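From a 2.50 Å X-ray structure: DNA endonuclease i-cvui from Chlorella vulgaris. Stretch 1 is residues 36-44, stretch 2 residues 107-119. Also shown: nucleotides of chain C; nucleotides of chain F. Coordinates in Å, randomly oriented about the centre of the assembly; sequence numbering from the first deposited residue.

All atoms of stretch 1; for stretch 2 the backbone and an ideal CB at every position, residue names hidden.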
# COMPACT_ATOMS: atom_id res chain seq x y z
N LEU B 36 -21.76 28.15 13.27
CA LEU B 36 -21.78 29.62 13.19
C LEU B 36 -21.12 30.13 11.93
O LEU B 36 -21.69 30.93 11.21
CB LEU B 36 -21.10 30.24 14.41
CG LEU B 36 -22.05 31.15 15.21
CD1 LEU B 36 -23.24 30.35 15.67
CD2 LEU B 36 -21.36 31.81 16.39
N LEU B 37 -19.91 29.63 11.66
CA LEU B 37 -19.12 29.98 10.47
C LEU B 37 -19.31 29.02 9.29
O LEU B 37 -18.50 28.99 8.38
CB LEU B 37 -17.63 30.02 10.82
CG LEU B 37 -17.27 30.72 12.13
CD1 LEU B 37 -15.80 30.57 12.44
CD2 LEU B 37 -17.66 32.16 12.05
N LYS B 38 -20.36 28.19 9.34
CA LYS B 38 -20.76 27.35 8.20
C LYS B 38 -19.77 26.24 7.77
O LYS B 38 -20.15 25.35 7.00
CB LYS B 38 -21.05 28.23 6.98
CG LYS B 38 -22.21 29.18 7.16
CD LYS B 38 -23.50 28.42 7.35
CE LYS B 38 -24.62 29.33 7.84
NZ LYS B 38 -25.87 28.54 8.03
N TYR B 39 -18.52 26.29 8.24
CA TYR B 39 -17.54 25.30 7.78
C TYR B 39 -16.68 24.71 8.90
O TYR B 39 -16.33 25.38 9.87
CB TYR B 39 -16.61 25.89 6.70
CG TYR B 39 -17.30 26.18 5.38
CD1 TYR B 39 -17.53 25.18 4.46
CD2 TYR B 39 -17.71 27.46 5.06
CE1 TYR B 39 -18.15 25.44 3.25
CE2 TYR B 39 -18.34 27.74 3.86
CZ TYR B 39 -18.55 26.72 2.96
OH TYR B 39 -19.17 26.99 1.76
N GLN B 40 -16.34 23.44 8.71
CA GLN B 40 -15.48 22.69 9.60
C GLN B 40 -14.31 22.18 8.77
O GLN B 40 -14.50 21.78 7.62
CB GLN B 40 -16.24 21.51 10.25
CG GLN B 40 -15.41 20.62 11.17
CD GLN B 40 -15.81 19.14 11.12
OE1 GLN B 40 -16.69 18.75 10.36
NE2 GLN B 40 -15.15 18.32 11.92
N VAL B 41 -13.11 22.21 9.32
CA VAL B 41 -11.99 21.56 8.64
C VAL B 41 -11.80 20.17 9.28
O VAL B 41 -11.52 20.07 10.48
CB VAL B 41 -10.71 22.40 8.72
CG1 VAL B 41 -9.50 21.58 8.31
CG2 VAL B 41 -10.83 23.63 7.81
N ARG B 42 -12.03 19.12 8.49
CA ARG B 42 -11.92 17.76 9.00
C ARG B 42 -10.53 17.23 8.73
O ARG B 42 -10.07 17.29 7.60
CB ARG B 42 -12.99 16.84 8.37
CG ARG B 42 -12.84 15.32 8.68
CD ARG B 42 -13.98 14.47 8.06
NE ARG B 42 -15.29 14.93 8.53
CZ ARG B 42 -16.43 14.85 7.84
NH1 ARG B 42 -16.44 14.30 6.63
NH2 ARG B 42 -17.56 15.34 8.36
N VAL B 43 -9.85 16.73 9.76
CA VAL B 43 -8.60 16.01 9.59
C VAL B 43 -8.82 14.49 9.74
O VAL B 43 -9.61 14.05 10.59
CB VAL B 43 -7.53 16.49 10.59
CG1 VAL B 43 -7.19 17.97 10.35
CG2 VAL B 43 -7.99 16.28 12.01
N SER B 44 -8.14 13.68 8.92
CA SER B 44 -8.28 12.22 9.02
C SER B 44 -7.16 11.41 8.39
O SER B 44 -6.64 11.76 7.32
CB SER B 44 -9.61 11.76 8.41
OG SER B 44 -9.77 12.24 7.09
N UNK B 107 1.60 18.82 7.51
CA UNK B 107 0.60 19.85 7.29
C UNK B 107 -0.60 19.64 8.21
O UNK B 107 -1.01 20.56 8.91
CB UNK B 107 0.16 19.86 5.83
N UNK B 108 -1.14 18.42 8.22
CA UNK B 108 -2.26 18.07 9.09
C UNK B 108 -1.96 18.32 10.58
O UNK B 108 -2.84 18.73 11.33
CB UNK B 108 -2.63 16.60 8.88
N UNK B 109 -0.71 18.11 11.00
CA UNK B 109 -0.35 18.47 12.36
C UNK B 109 -0.32 19.99 12.59
O UNK B 109 -0.59 20.45 13.70
CB UNK B 109 1.01 17.87 12.70
N UNK B 110 0.02 20.77 11.55
CA UNK B 110 -0.07 22.22 11.67
C UNK B 110 -1.53 22.65 11.75
O UNK B 110 -1.86 23.64 12.42
CB UNK B 110 0.63 22.90 10.49
N UNK B 111 -2.40 21.91 11.06
CA UNK B 111 -3.84 22.19 11.15
C UNK B 111 -4.43 21.84 12.51
O UNK B 111 -5.28 22.55 13.04
CB UNK B 111 -4.59 21.42 10.06
N UNK B 112 -4.01 20.71 13.08
CA UNK B 112 -4.56 20.29 14.36
C UNK B 112 -4.17 21.32 15.42
O UNK B 112 -4.88 21.51 16.41
CB UNK B 112 -4.07 18.89 14.74
N UNK B 113 -3.07 22.02 15.17
CA UNK B 113 -2.60 23.06 16.08
C UNK B 113 -3.64 24.17 16.30
O UNK B 113 -3.79 24.66 17.42
CB UNK B 113 -1.30 23.67 15.54
N UNK B 114 -4.38 24.51 15.25
CA UNK B 114 -5.32 25.62 15.29
C UNK B 114 -6.81 25.24 15.46
O UNK B 114 -7.64 26.12 15.68
CB UNK B 114 -5.16 26.43 14.00
N UNK B 115 -7.14 23.96 15.35
CA UNK B 115 -8.54 23.52 15.50
C UNK B 115 -9.16 23.95 16.82
O UNK B 115 -10.34 24.32 16.84
CB UNK B 115 -8.62 22.00 15.38
N UNK B 116 -8.41 23.90 17.94
CA UNK B 116 -9.00 24.43 19.16
C UNK B 116 -9.47 25.88 19.07
O UNK B 116 -10.38 26.28 19.81
CB UNK B 116 -7.98 24.31 20.30
N UNK B 117 -8.89 26.66 18.17
CA UNK B 117 -9.23 28.07 18.09
C UNK B 117 -10.03 28.42 16.85
O UNK B 117 -10.12 29.59 16.48
CB UNK B 117 -7.95 28.91 18.13
N UNK B 118 -10.65 27.42 16.24
CA UNK B 118 -11.25 27.64 14.92
C UNK B 118 -12.60 28.38 15.00
O UNK B 118 -13.28 28.56 13.98
CB UNK B 118 -11.44 26.30 14.21
N UNK B 119 -13.00 28.80 16.19
CA UNK B 119 -14.18 29.65 16.31
C UNK B 119 -13.87 31.10 15.90
O UNK B 119 -14.75 31.86 15.51
CB UNK B 119 -14.71 29.61 17.74
P DC C 2 -20.27 27.07 16.81
OP1 DC C 2 -19.83 28.32 17.48
OP2 DC C 2 -20.43 27.02 15.34
O5' DC C 2 -19.27 25.91 17.30
C5' DC C 2 -19.16 24.69 16.57
C4' DC C 2 -18.77 23.56 17.49
O4' DC C 2 -19.98 22.88 17.93
C3' DC C 2 -17.88 22.50 16.85
O3' DC C 2 -16.76 22.17 17.69
C2' DC C 2 -18.80 21.29 16.65
C1' DC C 2 -19.90 21.50 17.67
N1 DC C 2 -21.22 21.02 17.17
C2 DC C 2 -21.71 19.80 17.59
O2 DC C 2 -21.05 19.14 18.42
N3 DC C 2 -22.89 19.36 17.10
C4 DC C 2 -23.56 20.09 16.21
N4 DC C 2 -24.73 19.62 15.75
C5 DC C 2 -23.07 21.34 15.75
C6 DC C 2 -21.90 21.76 16.24
P DT F 5 -22.19 17.42 -0.49
OP1 DT F 5 -23.29 17.91 -1.36
OP2 DT F 5 -21.60 18.33 0.51
O5' DT F 5 -22.68 16.13 0.32
C5' DT F 5 -22.93 14.90 -0.35
C4' DT F 5 -23.68 13.94 0.56
O4' DT F 5 -22.75 13.20 1.39
C3' DT F 5 -24.68 14.60 1.52
O3' DT F 5 -25.89 13.85 1.54
C2' DT F 5 -23.96 14.54 2.86
C1' DT F 5 -23.17 13.25 2.74
N1 DT F 5 -21.97 13.20 3.61
C2 DT F 5 -21.85 12.21 4.55
O2 DT F 5 -22.70 11.35 4.73
N3 DT F 5 -20.69 12.26 5.29
C4 DT F 5 -19.66 13.17 5.17
O4 DT F 5 -18.66 13.12 5.89
C5 DT F 5 -19.84 14.18 4.16
C7 DT F 5 -18.79 15.25 3.95
C6 DT F 5 -20.97 14.15 3.43
O5' DT C 1 -25.99 26.23 16.17
C5' DT C 1 -25.26 27.38 16.64
C4' DT C 1 -24.06 26.97 17.49
O4' DT C 1 -24.44 25.87 18.36
C3' DT C 1 -22.83 26.46 16.71
O3' DT C 1 -21.66 26.68 17.49
C2' DT C 1 -23.12 24.97 16.61
C1' DT C 1 -23.64 24.72 18.03
N1 DT C 1 -24.47 23.50 18.20
C2 DT C 1 -24.06 22.55 19.10
O2 DT C 1 -23.03 22.65 19.74
N3 DT C 1 -24.91 21.47 19.21
C4 DT C 1 -26.10 21.26 18.53
O4 DT C 1 -26.78 20.26 18.69
C5 DT C 1 -26.47 22.30 17.60
C7 DT C 1 -27.73 22.18 16.81
C6 DT C 1 -25.64 23.36 17.48

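Stretch 1 leads through a short loop into a strand, residues 39-44, against which the helix of stretch 2 packs at a crossing angle of -132°. Along the strand, Val 41 and Val 43 direct their CA-to-CB bonds toward stretch 2, while that of Arg 42 points away and its NH1 donates a hydrogen bond to O4 of DT5 of chain F (2.6 Å).

Position 107 has nothing of stretch 1 near its ideal CB, so many side chains would be compatible; it is Leu 107, which makes no contact here. Position 108 is helical and points toward the strand, its ideal CB 5.0 Å from Val 43 CG1. A small or medium apolar residue would suit the short gap. The deposited Val 108, with chi1 t, brings CG1 to 3.9 Å from Val 43 CB. Positions 109 and 110 lack neighbours in stretch 1 and set few demands; they are Leu 109 and Gln 110.

Position 111, one helical turn after 108, points the same way. Its ideal CB lies 4.3 Å from Val 43 CG1 and 5.2 Å from Val 41 CG1, a site for an aliphatic side chain such as valine, leucine or isoleucine. Ile 111 occupies it, and its CG2 touches both valines, at 3.9 Å from Val 41 CG1 and 3.9 Å from Val 43 CG1. Position 112 starts sideways, its ideal CB 5.4 Å from Val 43 CG2, so a side chain must extend to make contact; leucine, isoleucine or methionine could do so. In Ile 112 the end comes nearer, with CG1 4.0 Å from Val 43 CG2.

Positions 113 and 114 are out of reach and tolerate polar or charged residues; both are lysines. Position 115 points toward the strand, but no atom of stretch 1 lies within 5.5 Å of its ideal CB. That space favours a long apolar side chain, leucine or methionine. Leu 115, in the m,t rotamer, spans it: CD1 reaches to 4.2 Å from Val 43 CG2, and CD2 to 3.8 Å from Val 41 O.

Position 116, in the 3-10 segment, has phi -56°, which proline accommodates, and it is Pro 116. Position 117 is also remote and is Asn 117. Position 118 points toward stretch 1 without a close neighbour at its CB, so a small residue, polar or apolar, would fit. In Thr 118 it is the backbone that makes the closest contact, O lying 3.6 Å from Leu 37 CD1.

Position 119 starts sideways, its ideal CB 5.5 Å from Leu 37 CD1, near the phosphate of DC2 of chain C, where Leu 36 N donates a hydrogen bond to OP2 (2.7 Å). A long side chain with an aliphatic stem and positive end, lysine or arginine, would suit both surroundings. Lys 119 passes the phosphate, its CD 3.1 Å from DC2 OP1, and carries NZ to 3.2 Å from Leu 36 CD2.

Stretch 2, residues 107-119: LVLQIIKKLPNTK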
# COMPACT_ATOMS: atom_id res chain seq x y z
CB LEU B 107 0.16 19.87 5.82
CG LEU B 107 1.22 20.45 4.87
CD1 LEU B 107 0.70 20.54 3.44
CD2 LEU B 107 1.69 21.81 5.34
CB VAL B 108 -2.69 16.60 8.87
CG1 VAL B 108 -3.68 16.16 9.96
CG2 VAL B 108 -3.33 16.44 7.49
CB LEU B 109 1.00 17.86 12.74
CG LEU B 109 0.95 16.34 12.95
CD1 LEU B 109 2.30 15.78 13.33
CD2 LEU B 109 -0.11 15.99 14.00
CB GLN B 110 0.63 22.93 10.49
CG GLN B 110 2.15 23.05 10.62
CD GLN B 110 2.57 23.55 11.99
OE1 GLN B 110 2.00 24.49 12.51
NE2 GLN B 110 3.58 22.92 12.58
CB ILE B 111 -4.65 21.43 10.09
CG1 ILE B 111 -4.17 21.78 8.68
CG2 ILE B 111 -6.14 21.74 10.24
CD1 ILE B 111 -5.07 21.22 7.60
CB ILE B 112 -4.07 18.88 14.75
CG1 ILE B 112 -4.78 17.81 13.90
CG2 ILE B 112 -4.34 18.59 16.23
CD1 ILE B 112 -4.15 16.42 13.99
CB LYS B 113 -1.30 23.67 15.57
CG LYS B 113 -0.16 23.57 16.57
CD LYS B 113 1.19 23.78 15.90
CE LYS B 113 1.81 22.43 15.53
NZ LYS B 113 3.30 22.46 15.50
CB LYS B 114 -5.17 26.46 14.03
CG LYS B 114 -3.84 26.28 13.35
CD LYS B 114 -3.61 27.31 12.28
CE LYS B 114 -2.19 27.79 12.36
NZ LYS B 114 -2.01 29.06 11.62
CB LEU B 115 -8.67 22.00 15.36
CG LEU B 115 -8.32 21.36 14.01
CD1 LEU B 115 -8.46 19.85 14.12
CD2 LEU B 115 -9.19 21.93 12.90
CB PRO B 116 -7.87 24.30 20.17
CG PRO B 116 -7.12 23.09 19.71
CD PRO B 116 -7.13 23.20 18.22
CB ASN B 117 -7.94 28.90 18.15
CG ASN B 117 -7.04 28.48 19.30
OD1 ASN B 117 -7.52 28.04 20.35
ND2 ASN B 117 -5.73 28.58 19.10
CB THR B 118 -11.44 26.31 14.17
OG1 THR B 118 -11.85 26.61 12.83
CG2 THR B 118 -12.52 25.47 14.83
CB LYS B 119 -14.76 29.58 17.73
CG LYS B 119 -16.13 28.89 17.81
CD LYS B 119 -17.05 29.42 16.70
CE LYS B 119 -17.27 30.95 16.86
NZ LYS B 119 -18.23 31.63 15.93
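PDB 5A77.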